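Local coordinates for mRNA-binding protein PUF3 (Saccharomyces cerevisiae, PDB 3K49) that binds 3' untranslated regions of mRNAs for mitochondrial proteins through its Pumilio-repeat domain, localising them near mitochondria and promoting deadenylation and decay of COX17 mRNA, at residues 27-32 / 59-64; 32-37 / 70-75; 200-205 / 235-240. All coordinates share one frame; numbering follows the deposited sequence.

Contact 1: 27-32 / 59-64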
ATOM      1  N   LYS A  27     -19.160  18.971  30.624  1.00 54.53           N
ATOM      2  CA  LYS A  27     -20.387  19.411  31.274  1.00 54.54           C
ATOM      3  C   LYS A  27     -20.567  20.916  31.128  1.00 49.81           C
ATOM      4  O   LYS A  27     -21.655  21.443  31.327  1.00 52.84           O
ATOM      5  CB  LYS A  27     -20.394  19.015  32.754  1.00 59.91           C
ATOM      6  CG  LYS A  27     -19.570  19.927  33.654  1.00 63.80           C
ATOM      7  CD  LYS A  27     -19.224  19.231  34.963  1.00 73.35           C
ATOM      8  CE  LYS A  27     -18.281  20.065  35.816  1.00 73.53           C
ATOM      9  NZ  LYS A  27     -17.342  19.189  36.590  1.00 83.39           N
ATOM     10  N   ASP A  28     -19.495  21.608  30.775  1.00 50.41           N
ATOM     11  CA  ASP A  28     -19.533  23.059  30.657  1.00 57.26           C
ATOM     12  C   ASP A  28     -20.114  23.538  29.325  1.00 63.50           C
ATOM     13  O   ASP A  28     -20.440  24.716  29.170  1.00 58.89           O
ATOM     14  CB  ASP A  28     -18.123  23.629  30.854  1.00 63.30           C
ATOM     15  CG  ASP A  28     -17.599  23.413  32.276  1.00 78.00           C
ATOM     16  OD1 ASP A  28     -18.353  23.716  33.224  1.00 83.01           O
ATOM     17  OD2 ASP A  28     -16.448  22.939  32.447  1.00 72.56           O
ATOM     18  N   ILE A  29     -20.251  22.628  28.366  1.00 49.63           N
ATOM     19  CA  ILE A  29     -20.609  23.027  27.017  1.00 45.37           C
ATOM     20  C   ILE A  29     -21.959  22.498  26.590  1.00 50.56           C
ATOM     21  O   ILE A  29     -22.269  22.522  25.407  1.00 53.32           O
ATOM     22  CB  ILE A  29     -19.539  22.576  25.986  1.00 56.85           C
ATOM     23  CG1 ILE A  29     -19.709  21.092  25.631  1.00 50.64           C
ATOM     24  CG2 ILE A  29     -18.131  22.833  26.526  1.00 57.61           C
ATOM     25  CD1 ILE A  29     -18.519  20.504  24.895  1.00 53.63           C
ATOM     26  N   PHE A  30     -22.769  22.030  27.540  1.00 49.88           N
ATOM     27  CA  PHE A  30     -24.065  21.441  27.193  1.00 49.86           C
ATOM     28  C   PHE A  30     -24.923  22.317  26.285  1.00 62.34           C
ATOM     29  O   PHE A  30     -25.814  21.815  25.595  1.00 71.06           O
ATOM     30  CB  PHE A  30     -24.870  21.052  28.421  1.00 44.55           C
ATOM     31  CG  PHE A  30     -26.287  20.664  28.105  1.00 53.54           C
ATOM     32  CD1 PHE A  30     -26.609  19.349  27.813  1.00 41.39           C
ATOM     33  CD2 PHE A  30     -27.301  21.620  28.094  1.00 45.00           C
ATOM     34  CE1 PHE A  30     -27.917  18.987  27.528  1.00 43.79           C
ATOM     35  CE2 PHE A  30     -28.613  21.267  27.808  1.00 41.52           C
ATOM     36  CZ  PHE A  30     -28.924  19.949  27.526  1.00 42.05           C
ATOM     37  N   GLY A  31     -24.666  23.618  26.268  1.00 45.84           N
ATOM     38  CA  GLY A  31     -25.364  24.453  25.308  1.00 67.76           C
ATOM     39  C   GLY A  31     -24.960  24.246  23.844  1.00 72.28           C
ATOM     40  O   GLY A  31     -25.810  24.245  22.939  1.00 55.15           O
ATOM     41  N   HIS A  32     -23.660  24.042  23.621  1.00 61.15           N
ATOM     42  CA  HIS A  32     -23.046  24.362  22.339  1.00 51.61           C
ATOM     43  C   HIS A  32     -22.128  23.287  21.780  1.00 55.61           C
ATOM     44  O   HIS A  32     -21.047  23.594  21.268  1.00 57.96           O
ATOM     45  CB  HIS A  32     -22.276  25.670  22.493  1.00 66.16           C
ATOM     46  CG  HIS A  32     -23.032  26.718  23.240  1.00 72.82           C
ATOM     47  ND1 HIS A  32     -23.106  28.016  22.838  1.00 89.81           N
ATOM     48  CD2 HIS A  32     -23.728  26.679  24.382  1.00 68.18           C
ATOM     49  CE1 HIS A  32     -23.822  28.717  23.691  1.00 89.43           C
ATOM     50  NE2 HIS A  32     -24.216  27.928  24.639  1.00 76.48           N
ATOM     51  N   GLU A  59     -22.571  10.429  27.325  1.00 39.59           N
ATOM     52  CA  GLU A  59     -23.993  10.399  26.981  1.00 45.52           C
ATOM     53  C   GLU A  59     -24.516  11.785  26.691  1.00 43.71           C
ATOM     54  O   GLU A  59     -25.237  11.993  25.721  1.00 41.91           O
ATOM     55  CB  GLU A  59     -24.841   9.790  28.103  1.00 38.99           C
ATOM     56  CG  GLU A  59     -24.687   8.280  28.282  1.00 57.33           C
ATOM     57  CD  GLU A  59     -25.294   7.784  29.596  1.00 73.35           C
ATOM     58  OE1 GLU A  59     -26.516   7.995  29.822  1.00 71.83           O
ATOM     59  OE2 GLU A  59     -24.538   7.191  30.403  1.00 65.90           O
ATOM     60  N   VAL A  60     -24.143  12.737  27.532  1.00 37.00           N
ATOM     61  CA  VAL A  60     -24.711  14.076  27.417  1.00 51.22           C
ATOM     62  C   VAL A  60     -24.305  14.740  26.116  1.00 43.22           C
ATOM     63  O   VAL A  60     -25.136  15.362  25.453  1.00 50.50           O
ATOM     64  CB  VAL A  60     -24.398  14.972  28.644  1.00 41.56           C
ATOM     65  CG1 VAL A  60     -24.722  16.415  28.345  1.00 41.42           C
ATOM     66  CG2 VAL A  60     -25.194  14.486  29.847  1.00 36.83           C
ATOM     67  N   ILE A  61     -23.032  14.607  25.755  1.00 40.07           N
ATOM     68  CA  ILE A  61     -22.557  15.087  24.457  1.00 44.73           C
ATOM     69  C   ILE A  61     -23.257  14.361  23.314  1.00 43.77           C
ATOM     70  O   ILE A  61     -23.763  14.993  22.393  1.00 42.08           O
ATOM     71  CB  ILE A  61     -21.049  14.890  24.286  1.00 51.09           C
ATOM     72  CG1 ILE A  61     -20.294  15.592  25.413  1.00 57.72           C
ATOM     73  CG2 ILE A  61     -20.610  15.441  22.937  1.00 45.23           C
ATOM     74  CD1 ILE A  61     -20.357  17.111  25.339  1.00 52.39           C
ATOM     75  N   PHE A  62     -23.299  13.034  23.385  1.00 39.90           N
ATOM     76  CA  PHE A  62     -23.875  12.239  22.300  1.00 43.71           C
ATOM     77  C   PHE A  62     -25.349  12.529  22.059  1.00 48.75           C
ATOM     78  O   PHE A  62     -25.765  12.737  20.922  1.00 51.49           O
ATOM     79  CB  PHE A  62     -23.696  10.743  22.546  1.00 42.69           C
ATOM     80  CG  PHE A  62     -24.266   9.875  21.455  1.00 44.04           C
ATOM     81  CD1 PHE A  62     -25.570   9.407  21.527  1.00 43.35           C
ATOM     82  CD2 PHE A  62     -23.483   9.517  20.352  1.00 53.38           C
ATOM     83  CE1 PHE A  62     -26.097   8.607  20.520  1.00 48.13           C
ATOM     84  CE2 PHE A  62     -23.991   8.706  19.339  1.00 39.82           C
ATOM     85  CZ  PHE A  62     -25.302   8.252  19.421  1.00 46.98           C
ATOM     86  N   ASN A  63     -26.146  12.521  23.120  1.00 47.16           N
ATOM     87  CA  ASN A  63     -27.585  12.727  22.967  1.00 52.51           C
ATOM     88  C   ASN A  63     -27.892  14.128  22.447  1.00 55.57           C
ATOM     89  O   ASN A  63     -28.975  14.398  21.923  1.00 55.06           O
ATOM     90  CB  ASN A  63     -28.323  12.430  24.276  1.00 40.17           C
ATOM     91  CG  ASN A  63     -28.157  10.983  24.715  1.00 61.57           C
ATOM     92  OD1 ASN A  63     -27.723  10.133  23.930  1.00 61.82           O
ATOM     93  ND2 ASN A  63     -28.491  10.694  25.972  1.00 56.74           N
ATOM     94  N   GLU A  64     -26.906  15.006  22.568  1.00 42.61           N
ATOM     95  CA  GLU A  64     -27.034  16.357  22.066  1.00 42.52           C
ATOM     96  C   GLU A  64     -26.702  16.471  20.570  1.00 52.74           C
ATOM     97  O   GLU A  64     -27.355  17.216  19.844  1.00 55.33           O
ATOM     98  CB  GLU A  64     -26.128  17.288  22.872  1.00 46.80           C
ATOM     99  CG  GLU A  64     -26.501  18.756  22.786  1.00 52.38           C
ATOM    100  CD  GLU A  64     -25.366  19.665  23.230  1.00 60.84           C
ATOM    101  OE1 GLU A  64     -25.107  20.694  22.550  1.00 62.86           O
ATOM    102  OE2 GLU A  64     -24.726  19.336  24.255  1.00 54.71           O
TER
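Phe30 turns one edge of its ring to Val60: CD1 lies 3.5 Å from Val60 CG1, near the ring plane, and the two side chains cross at about a right angle. CG stands anti to the backbone N (chi1 170°), beside the carbonyl carbon, and the ring beyond it lies at an exposed border of the contact. Deeper in, Ile29 and Ile61 meet through their terminal methyls, CD1 to CD1 at 3.9 Å, and Ile61 CD1 also touches Ile29 CG1. Met24 and Phe36 border Ile29, so this buried pair joins the loop 27-32 to both helix 55-65 and helix 33-37. The third element is Glu64, whose extended chain reaches the type I turn running from Ile29 to His32. Within that turn His32 N donates to Ile29 O. The carboxylate of Glu64 has its polar mate in Ser33, to which OE2 is hydrogen-bonded, just past the turn and next to the N-cap residue His32. In that position OE2 comes to 3.0 Å and OE1 to 3.3 Å from Phe30 O, acceptors facing an acceptor, with no bond. The carboxylate and phenyl planes are 56° apart. Apolar packing joins the loop to helix 55-65, and the Glu64-Ser33 bond ties that helix to the first turn of helix 33-37; the closeness of the carboxylate to Phe30 O would probably cost some electrostatic energy, which the start of helix 33-37 may partly offset.

Contact 2: 32-37 / 70-75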
ATOM      1  N   HIS A  32     -23.660  24.042  23.621  1.00 61.15           N
ATOM      2  CA  HIS A  32     -23.046  24.362  22.339  1.00 51.61           C
ATOM      3  C   HIS A  32     -22.128  23.287  21.780  1.00 55.61           C
ATOM      4  O   HIS A  32     -21.047  23.594  21.268  1.00 57.96           O
ATOM      5  CB  HIS A  32     -22.276  25.670  22.493  1.00 66.16           C
ATOM      6  CG  HIS A  32     -23.032  26.718  23.240  1.00 72.82           C
ATOM      7  ND1 HIS A  32     -23.106  28.016  22.838  1.00 89.81           N
ATOM      8  CD2 HIS A  32     -23.728  26.679  24.382  1.00 68.18           C
ATOM      9  CE1 HIS A  32     -23.822  28.717  23.691  1.00 89.43           C
ATOM     10  NE2 HIS A  32     -24.216  27.928  24.639  1.00 76.48           N
ATOM     11  N   SER A  33     -22.568  22.034  21.847  1.00 47.17           N
ATOM     12  CA  SER A  33     -21.732  20.919  21.406  1.00 59.77           C
ATOM     13  C   SER A  33     -21.459  20.932  19.887  1.00 56.21           C
ATOM     14  O   SER A  33     -20.304  20.846  19.455  1.00 50.62           O
ATOM     15  CB  SER A  33     -22.354  19.590  21.825  1.00 48.63           C
ATOM     16  OG  SER A  33     -22.484  19.517  23.230  1.00 65.76           O
ATOM     17  N   LEU A  34     -22.522  21.038  19.096  1.00 41.87           N
ATOM     18  CA  LEU A  34     -22.416  21.049  17.640  1.00 51.38           C
ATOM     19  C   LEU A  34     -21.461  22.139  17.177  1.00 52.81           C
ATOM     20  O   LEU A  34     -20.647  21.927  16.289  1.00 58.26           O
ATOM     21  CB  LEU A  34     -23.786  21.260  17.007  1.00 37.84           C
ATOM     22  CG  LEU A  34     -23.834  20.877  15.532  1.00 67.37           C
ATOM     23  CD1 LEU A  34     -23.721  19.369  15.413  1.00 61.89           C
ATOM     24  CD2 LEU A  34     -25.106  21.388  14.869  1.00 62.44           C
ATOM     25  N   GLU A  35     -21.544  23.298  17.815  1.00 52.48           N
ATOM     26  CA  GLU A  35     -20.683  24.425  17.480  1.00 55.72           C
ATOM     27  C   GLU A  35     -19.261  24.217  18.003  1.00 51.82           C
ATOM     28  O   GLU A  35     -18.310  24.805  17.501  1.00 54.51           O
ATOM     29  CB  GLU A  35     -21.296  25.721  18.031  1.00 62.07           C
ATOM     30  CG  GLU A  35     -20.330  26.883  18.220  1.00 67.96           C
ATOM     31  CD  GLU A  35     -20.810  27.866  19.292  1.00 87.88           C
ATOM     32  OE1 GLU A  35     -22.042  28.056  19.439  1.00 81.34           O
ATOM     33  OE2 GLU A  35     -19.950  28.439  19.999  1.00 87.55           O
ATOM     34  N   PHE A  36     -19.107  23.383  19.023  1.00 53.77           N
ATOM     35  CA  PHE A  36     -17.763  22.998  19.453  1.00 51.08           C
ATOM     36  C   PHE A  36     -17.138  21.989  18.503  1.00 48.19           C
ATOM     37  O   PHE A  36     -15.931  22.013  18.264  1.00 50.66           O
ATOM     38  CB  PHE A  36     -17.784  22.426  20.861  1.00 53.75           C
ATOM     39  CG  PHE A  36     -17.315  23.393  21.909  1.00 57.51           C
ATOM     40  CD1 PHE A  36     -18.079  24.503  22.237  1.00 61.89           C
ATOM     41  CD2 PHE A  36     -16.110  23.193  22.566  1.00 53.24           C
ATOM     42  CE1 PHE A  36     -17.657  25.395  23.203  1.00 56.10           C
ATOM     43  CE2 PHE A  36     -15.680  24.084  23.533  1.00 67.42           C
ATOM     44  CZ  PHE A  36     -16.458  25.191  23.849  1.00 57.93           C
ATOM     45  N   CYS A  37     -17.971  21.107  17.962  1.00 41.66           N
ATOM     46  CA  CYS A  37     -17.516  20.078  17.046  1.00 42.12           C
ATOM     47  C   CYS A  37     -17.105  20.651  15.690  1.00 53.50           C
ATOM     48  O   CYS A  37     -16.191  20.124  15.048  1.00 46.00           O
ATOM     49  CB  CYS A  37     -18.603  19.024  16.847  1.00 49.44           C
ATOM     50  SG  CYS A  37     -19.012  18.084  18.316  1.00 59.38           S
ATOM     51  N   ILE A  70     -24.722  12.780  10.786  1.00 50.41           N
ATOM     52  CA  ILE A  70     -24.410  12.801   9.353  1.00 42.21           C
ATOM     53  C   ILE A  70     -23.659  14.076   8.980  1.00 45.65           C
ATOM     54  O   ILE A  70     -22.604  14.024   8.351  1.00 48.80           O
ATOM     55  CB  ILE A  70     -25.676  12.737   8.490  1.00 40.08           C
ATOM     56  CG1 ILE A  70     -26.225  11.316   8.440  1.00 43.92           C
ATOM     57  CG2 ILE A  70     -25.380  13.249   7.082  1.00 34.24           C
ATOM     58  CD1 ILE A  70     -25.179  10.283   8.062  1.00 51.56           C
ATOM     59  N   GLU A  71     -24.200  15.223   9.381  1.00 41.62           N
ATOM     60  CA  GLU A  71     -23.557  16.506   9.098  1.00 43.64           C
ATOM     61  C   GLU A  71     -22.141  16.613   9.673  1.00 48.53           C
ATOM     62  O   GLU A  71     -21.202  17.010   8.979  1.00 48.76           O
ATOM     63  CB  GLU A  71     -24.419  17.663   9.601  1.00 49.56           C
ATOM     64  CG  GLU A  71     -23.791  19.023   9.371  1.00 64.79           C
ATOM     65  CD  GLU A  71     -24.544  20.146  10.059  1.00 80.50           C
ATOM     66  OE1 GLU A  71     -25.348  19.864  10.978  1.00 77.94           O
ATOM     67  OE2 GLU A  71     -24.324  21.317   9.678  1.00 86.73           O
ATOM     68  N   LEU A  72     -21.987  16.251  10.940  1.00 46.43           N
ATOM     69  CA  LEU A  72     -20.661  16.207  11.546  1.00 41.73           C
ATOM     70  C   LEU A  72     -19.738  15.249  10.807  1.00 34.68           C
ATOM     71  O   LEU A  72     -18.539  15.522  10.638  1.00 34.15           O
ATOM     72  CB  LEU A  72     -20.746  15.837  13.030  1.00 37.30           C
ATOM     73  CG  LEU A  72     -21.459  16.908  13.864  1.00 46.19           C
ATOM     74  CD1 LEU A  72     -21.434  16.557  15.341  1.00 47.14           C
ATOM     75  CD2 LEU A  72     -20.847  18.299  13.591  1.00 36.10           C
ATOM     76  N   SER A  73     -20.289  14.124  10.366  1.00 31.38           N
ATOM     77  CA  SER A  73     -19.472  13.145   9.652  1.00 43.04           C
ATOM     78  C   SER A  73     -18.853  13.779   8.416  1.00 44.31           C
ATOM     79  O   SER A  73     -17.750  13.403   8.013  1.00 52.09           O
ATOM     80  CB  SER A  73     -20.284  11.910   9.258  1.00 37.78           C
ATOM     81  OG  SER A  73     -20.610  11.156  10.408  1.00 33.66           O
ATOM     82  N   ASN A  74     -19.565  14.741   7.827  1.00 34.93           N
ATOM     83  CA  ASN A  74     -19.106  15.433   6.627  1.00 36.68           C
ATOM     84  C   ASN A  74     -18.208  16.629   6.916  1.00 38.74           C
ATOM     85  O   ASN A  74     -17.588  17.183   6.012  1.00 51.89           O
ATOM     86  CB  ASN A  74     -20.299  15.910   5.797  1.00 45.66           C
ATOM     87  CG  ASN A  74     -21.126  14.766   5.251  1.00 53.85           C
ATOM     88  OD1 ASN A  74     -20.654  13.632   5.155  1.00 65.77           O
ATOM     89  ND2 ASN A  74     -22.368  15.055   4.884  1.00 64.54           N
ATOM     90  N   ASP A  75     -18.129  17.030   8.178  1.00 46.36           N
ATOM     91  CA  ASP A  75     -17.423  18.260   8.531  1.00 33.77           C
ATOM     92  C   ASP A  75     -15.934  18.049   8.762  1.00 33.80           C
ATOM     93  O   ASP A  75     -15.516  17.041   9.318  1.00 48.03           O
ATOM     94  CB  ASP A  75     -18.072  18.923   9.742  1.00 32.78           C
ATOM     95  CG  ASP A  75     -17.443  20.274  10.080  1.00 53.01           C
ATOM     96  OD1 ASP A  75     -18.064  21.338   9.799  1.00 55.90           O
ATOM     97  OD2 ASP A  75     -16.315  20.261  10.623  1.00 53.76           O
TER
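Helix segments 33-37 and 70-74 run nearly parallel, 17° between their N-to-C directions, with axes 11.2 Å apart at closest approach; the backbones come nearest at Cys37 and Leu72, whose CA atoms are 7.4 Å apart. Leu72 points toward helix 33-37 and carries most of the contact. Its CG is anti to the carbonyl carbon (chi1 -66°), and the isopropyl group beyond it faces helix 33-37. Both methyls of that fork touch one methyl of Leu34: CD1 of Leu34 is 3.6 Å from Leu72 CD2 and equally close to Leu72 CD1, while Leu72 CG lies just behind. The same fork also meets Cys37, about one turn further along helix 33-37 than Leu34, with Cys37 CB 4.0 Å from Leu72 CD2 and Cys37 SG at 4.1 Å from Leu72 CD1. Leu34 thus offers one methyl to Leu72; the other, CD2, approaches Glu71 OE1 at 4.2 Å, the two side chains crossing at about a right angle. Glu71 is held by a salt bridge from OE2 to Lys38, and Asp75 OD2 accepts from the backbone N-H groups of Phe77 and Gly78. Ile65 of helix 55-65 adds to the packing on Leu72. Adjacent Pumilio repeats 1 and 2 are therefore joined here by aliphatic and sulphur packing, while the acidic groups beside it take their polar partners from Lys38 and the following loop.

Contact 3: 200-205 / 235-240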
ATOM      1  N   GLU A 200      -9.029 -19.672  -4.762  1.00 62.61           N
ATOM      2  CA  GLU A 200      -9.773 -19.560  -6.008  1.00 56.36           C
ATOM      3  C   GLU A 200      -9.826 -18.114  -6.491  1.00 66.88           C
ATOM      4  O   GLU A 200      -9.663 -17.842  -7.683  1.00 61.87           O
ATOM      5  CB  GLU A 200     -11.192 -20.114  -5.838  1.00 53.15           C
ATOM      6  CG  GLU A 200     -11.236 -21.570  -5.365  1.00 72.99           C
ATOM      7  CD  GLU A 200     -10.688 -21.753  -3.949  1.00 79.57           C
ATOM      8  OE1 GLU A 200     -11.364 -21.326  -2.978  1.00 73.79           O
ATOM      9  OE2 GLU A 200      -9.578 -22.323  -3.815  1.00 79.65           O
ATOM     10  N   ASP A 201     -10.060 -17.189  -5.566  1.00 63.61           N
ATOM     11  CA  ASP A 201     -10.037 -15.768  -5.901  1.00 59.40           C
ATOM     12  C   ASP A 201      -8.692 -15.399  -6.508  1.00 59.89           C
ATOM     13  O   ASP A 201      -8.634 -14.712  -7.524  1.00 69.30           O
ATOM     14  CB  ASP A 201     -10.279 -14.914  -4.663  1.00 59.30           C
ATOM     15  CG  ASP A 201     -11.675 -15.092  -4.089  1.00 79.71           C
ATOM     16  OD1 ASP A 201     -12.614 -15.300  -4.894  1.00 69.03           O
ATOM     17  OD2 ASP A 201     -11.824 -15.018  -2.838  1.00 71.47           O
ATOM     18  N   GLN A 202      -7.611 -15.858  -5.878  1.00 58.34           N
ATOM     19  CA  GLN A 202      -6.261 -15.581  -6.365  1.00 53.98           C
ATOM     20  C   GLN A 202      -6.054 -16.145  -7.764  1.00 52.01           C
ATOM     21  O   GLN A 202      -5.384 -15.536  -8.588  1.00 50.62           O
ATOM     22  CB  GLN A 202      -5.208 -16.137  -5.406  1.00 44.97           C
ATOM     23  CG  GLN A 202      -5.340 -15.619  -3.989  1.00 57.85           C
ATOM     24  CD  GLN A 202      -4.283 -16.171  -3.059  1.00 46.64           C
ATOM     25  OE1 GLN A 202      -3.185 -16.518  -3.483  1.00 61.50           O
ATOM     26  NE2 GLN A 202      -4.607 -16.245  -1.784  1.00 51.30           N
ATOM     27  N   GLU A 203      -6.638 -17.310  -8.027  1.00 59.74           N
ATOM     28  CA  GLU A 203      -6.529 -17.948  -9.330  1.00 57.09           C
ATOM     29  C   GLU A 203      -7.234 -17.080 -10.362  1.00 57.19           C
ATOM     30  O   GLU A 203      -6.675 -16.772 -11.412  1.00 54.22           O
ATOM     31  CB  GLU A 203      -7.103 -19.367  -9.282  1.00 58.50           C
ATOM     32  CG  GLU A 203      -6.968 -20.139 -10.581  1.00 80.61           C
ATOM     33  CD  GLU A 203      -7.542 -21.538 -10.491  1.00108.05           C
ATOM     34  OE1 GLU A 203      -8.046 -21.906  -9.409  1.00100.87           O
ATOM     35  OE2 GLU A 203      -7.490 -22.268 -11.503  1.00121.97           O
ATOM     36  N   SER A 204      -8.453 -16.661 -10.039  1.00 60.65           N
ATOM     37  CA  SER A 204      -9.253 -15.814 -10.924  1.00 51.28           C
ATOM     38  C   SER A 204      -8.547 -14.508 -11.282  1.00 51.63           C
ATOM     39  O   SER A 204      -8.710 -13.973 -12.380  1.00 56.18           O
ATOM     40  CB  SER A 204     -10.607 -15.521 -10.287  1.00 50.07           C
ATOM     41  OG  SER A 204     -11.256 -14.451 -10.955  1.00 73.92           O
ATOM     42  N   ILE A 205      -7.754 -13.999 -10.351  1.00 44.49           N
ATOM     43  CA  ILE A 205      -7.053 -12.739 -10.558  1.00 50.30           C
ATOM     44  C   ILE A 205      -5.766 -12.915 -11.362  1.00 41.81           C
ATOM     45  O   ILE A 205      -5.443 -12.101 -12.221  1.00 36.20           O
ATOM     46  CB  ILE A 205      -6.679 -12.094  -9.203  1.00 50.66           C
ATOM     47  CG1 ILE A 205      -7.906 -11.456  -8.541  1.00 46.32           C
ATOM     48  CG2 ILE A 205      -5.542 -11.086  -9.375  1.00 35.97           C
ATOM     49  CD1 ILE A 205      -7.622 -10.905  -7.198  1.00 41.14           C
ATOM     50  N   PHE A 235       4.608 -21.557   0.223  1.00105.88           N
ATOM     51  CA  PHE A 235       3.574 -22.083   1.101  1.00106.60           C
ATOM     52  C   PHE A 235       2.211 -21.883   0.440  1.00103.88           C
ATOM     53  O   PHE A 235       1.253 -22.596   0.736  1.00 99.72           O
ATOM     54  CB  PHE A 235       3.617 -21.358   2.453  1.00119.24           C
ATOM     55  CG  PHE A 235       3.223 -22.218   3.626  1.00118.91           C
ATOM     56  CD1 PHE A 235       1.890 -22.376   3.974  1.00116.56           C
ATOM     57  CD2 PHE A 235       4.190 -22.864   4.384  1.00118.31           C
ATOM     58  CE1 PHE A 235       1.528 -23.166   5.049  1.00110.38           C
ATOM     59  CE2 PHE A 235       3.833 -23.657   5.459  1.00105.86           C
ATOM     60  CZ  PHE A 235       2.500 -23.807   5.792  1.00107.63           C
ATOM     61  N   THR A 236       2.139 -20.912  -0.469  1.00111.24           N
ATOM     62  CA  THR A 236       0.878 -20.551  -1.119  1.00105.41           C
ATOM     63  C   THR A 236       0.416 -21.558  -2.172  1.00 94.77           C
ATOM     64  O   THR A 236       0.889 -22.698  -2.223  1.00 94.22           O
ATOM     65  CB  THR A 236       0.939 -19.146  -1.765  1.00 88.53           C
ATOM     66  OG1 THR A 236       2.039 -19.087  -2.676  1.00 83.65           O
ATOM     67  CG2 THR A 236       1.114 -18.073  -0.703  1.00 99.08           C
ATOM     68  N   ASN A 237      -0.514 -21.113  -3.013  1.00 91.76           N
ATOM     69  CA  ASN A 237      -1.218 -21.996  -3.938  1.00 87.71           C
ATOM     70  C   ASN A 237      -0.447 -22.353  -5.206  1.00 84.48           C
ATOM     71  O   ASN A 237       0.630 -21.816  -5.469  1.00 85.89           O
ATOM     72  CB  ASN A 237      -2.591 -21.409  -4.295  1.00 82.52           C
ATOM     73  CG  ASN A 237      -2.521 -19.939  -4.673  1.00 85.53           C
ATOM     74  OD1 ASN A 237      -1.950 -19.577  -5.700  1.00 88.39           O
ATOM     75  ND2 ASN A 237      -3.113 -19.085  -3.844  1.00 88.52           N
ATOM     76  N   LYS A 238      -1.019 -23.262  -5.987  1.00 83.52           N
ATOM     77  CA  LYS A 238      -0.399 -23.735  -7.217  1.00 77.94           C
ATOM     78  C   LYS A 238      -0.252 -22.617  -8.250  1.00 91.71           C
ATOM     79  O   LYS A 238       0.620 -22.668  -9.125  1.00 91.14           O
ATOM     80  CB  LYS A 238      -1.230 -24.874  -7.811  1.00 80.44           C
ATOM     81  CG  LYS A 238      -2.641 -24.451  -8.216  1.00 99.62           C
ATOM     82  CD  LYS A 238      -3.396 -25.574  -8.914  1.00107.22           C
ATOM     83  CE  LYS A 238      -4.780 -25.111  -9.355  1.00114.65           C
ATOM     84  NZ  LYS A 238      -5.522 -26.173 -10.092  1.00119.87           N
ATOM     85  N   GLU A 239      -1.115 -21.611  -8.153  1.00 85.27           N
ATOM     86  CA  GLU A 239      -1.151 -20.536  -9.139  1.00 83.03           C
ATOM     87  C   GLU A 239      -0.054 -19.506  -8.876  1.00 78.05           C
ATOM     88  O   GLU A 239       0.589 -19.011  -9.811  1.00 76.57           O
ATOM     89  CB  GLU A 239      -2.525 -19.866  -9.150  1.00 76.83           C
ATOM     90  CG  GLU A 239      -2.678 -18.781 -10.202  1.00 80.35           C
ATOM     91  CD  GLU A 239      -2.597 -19.323 -11.614  1.00 84.33           C
ATOM     92  OE1 GLU A 239      -2.613 -20.562 -11.777  1.00100.15           O
ATOM     93  OE2 GLU A 239      -2.520 -18.510 -12.560  1.00 84.96           O
ATOM     94  N   MET A 240       0.175 -19.199  -7.603  1.00 67.87           N
ATOM     95  CA  MET A 240       1.256 -18.292  -7.228  1.00 67.80           C
ATOM     96  C   MET A 240       2.606 -18.822  -7.708  1.00 73.46           C
ATOM     97  O   MET A 240       3.358 -18.114  -8.390  1.00 71.22           O
ATOM     98  CB  MET A 240       1.287 -18.078  -5.716  1.00 72.27           C
ATOM     99  CG  MET A 240       0.202 -17.148  -5.200  1.00 77.96           C
ATOM    100  SD  MET A 240       0.429 -15.428  -5.706  1.00 82.92           S
ATOM    101  CE  MET A 240      -0.775 -14.597  -4.656  1.00 70.68           C
TER
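Gln202 reaches from helix 199-207 to the start of helix 238-252. Its CB lies 3.9 Å from Asn237 ND2, and CG passes the same nitrogen slightly farther off. CG is anti to the carbonyl carbon (chi1 -56°) and the chain is extended beyond it; CD then comes to 3.2 Å from Asn237 ND2. At the tip, OE1 accepts from Asn237 ND2 at 2.6 Å, with an N-H...O angle of 149°. The donor stands above the Gln202 carbonyl plane, whereas OE1 lies close to the amide plane of Asn237; the two amide planes are 63° apart. OE1 also meets Met240 CE at 3.3 Å, and Gln202 NE2 donates to Gly197 O, so both ends of this amide are engaged. The other polar end of Asn237 serves its own helix: Asn237 is the N-cap, and its OD1 accepts from Met240 N at 2.9 Å and more weakly from Glu239 N. An alanine in place of Asn237 would probably leave Gln202 OE1 without this donor and the N-H groups of Glu239 and Met240 without their cap. Farther along, Glu239 CG packs on Glu203 CA at 4.0 Å. Lys238 NZ stays 4.6 Å from Glu203 OE2, too far for a salt bridge. Such an asparagine N-cap, here also hydrogen-bonded to helix 199-207 of the neighbouring repeat, couples Pumilio repeats 5 and 6 of the stacked-helix RNA-binding domain.

Overall arrangement
From the N terminus, after helix 6-12, the chain passes through the loop 27-32, then helix 33-37, before returning through helix 55-65 to close contact 1, largely within Pumilio repeat 1. Helix 69-74 follows and closes contact 2, joining repeats 1 and 2. These two contacts cross along the chain: contact 2 opens at 32-37 before 59-64 closes contact 1, and closes only afterwards at 70-75. They share His32 and touch through Glu64 and Ser33, their centres being 12 Å apart. Contact 3 comes later in series, where 235-240 closes back on 200-205 across repeats 5 and 6, its centre about 46 Å from that of contact 2 and on the opposite side of the chain's centre.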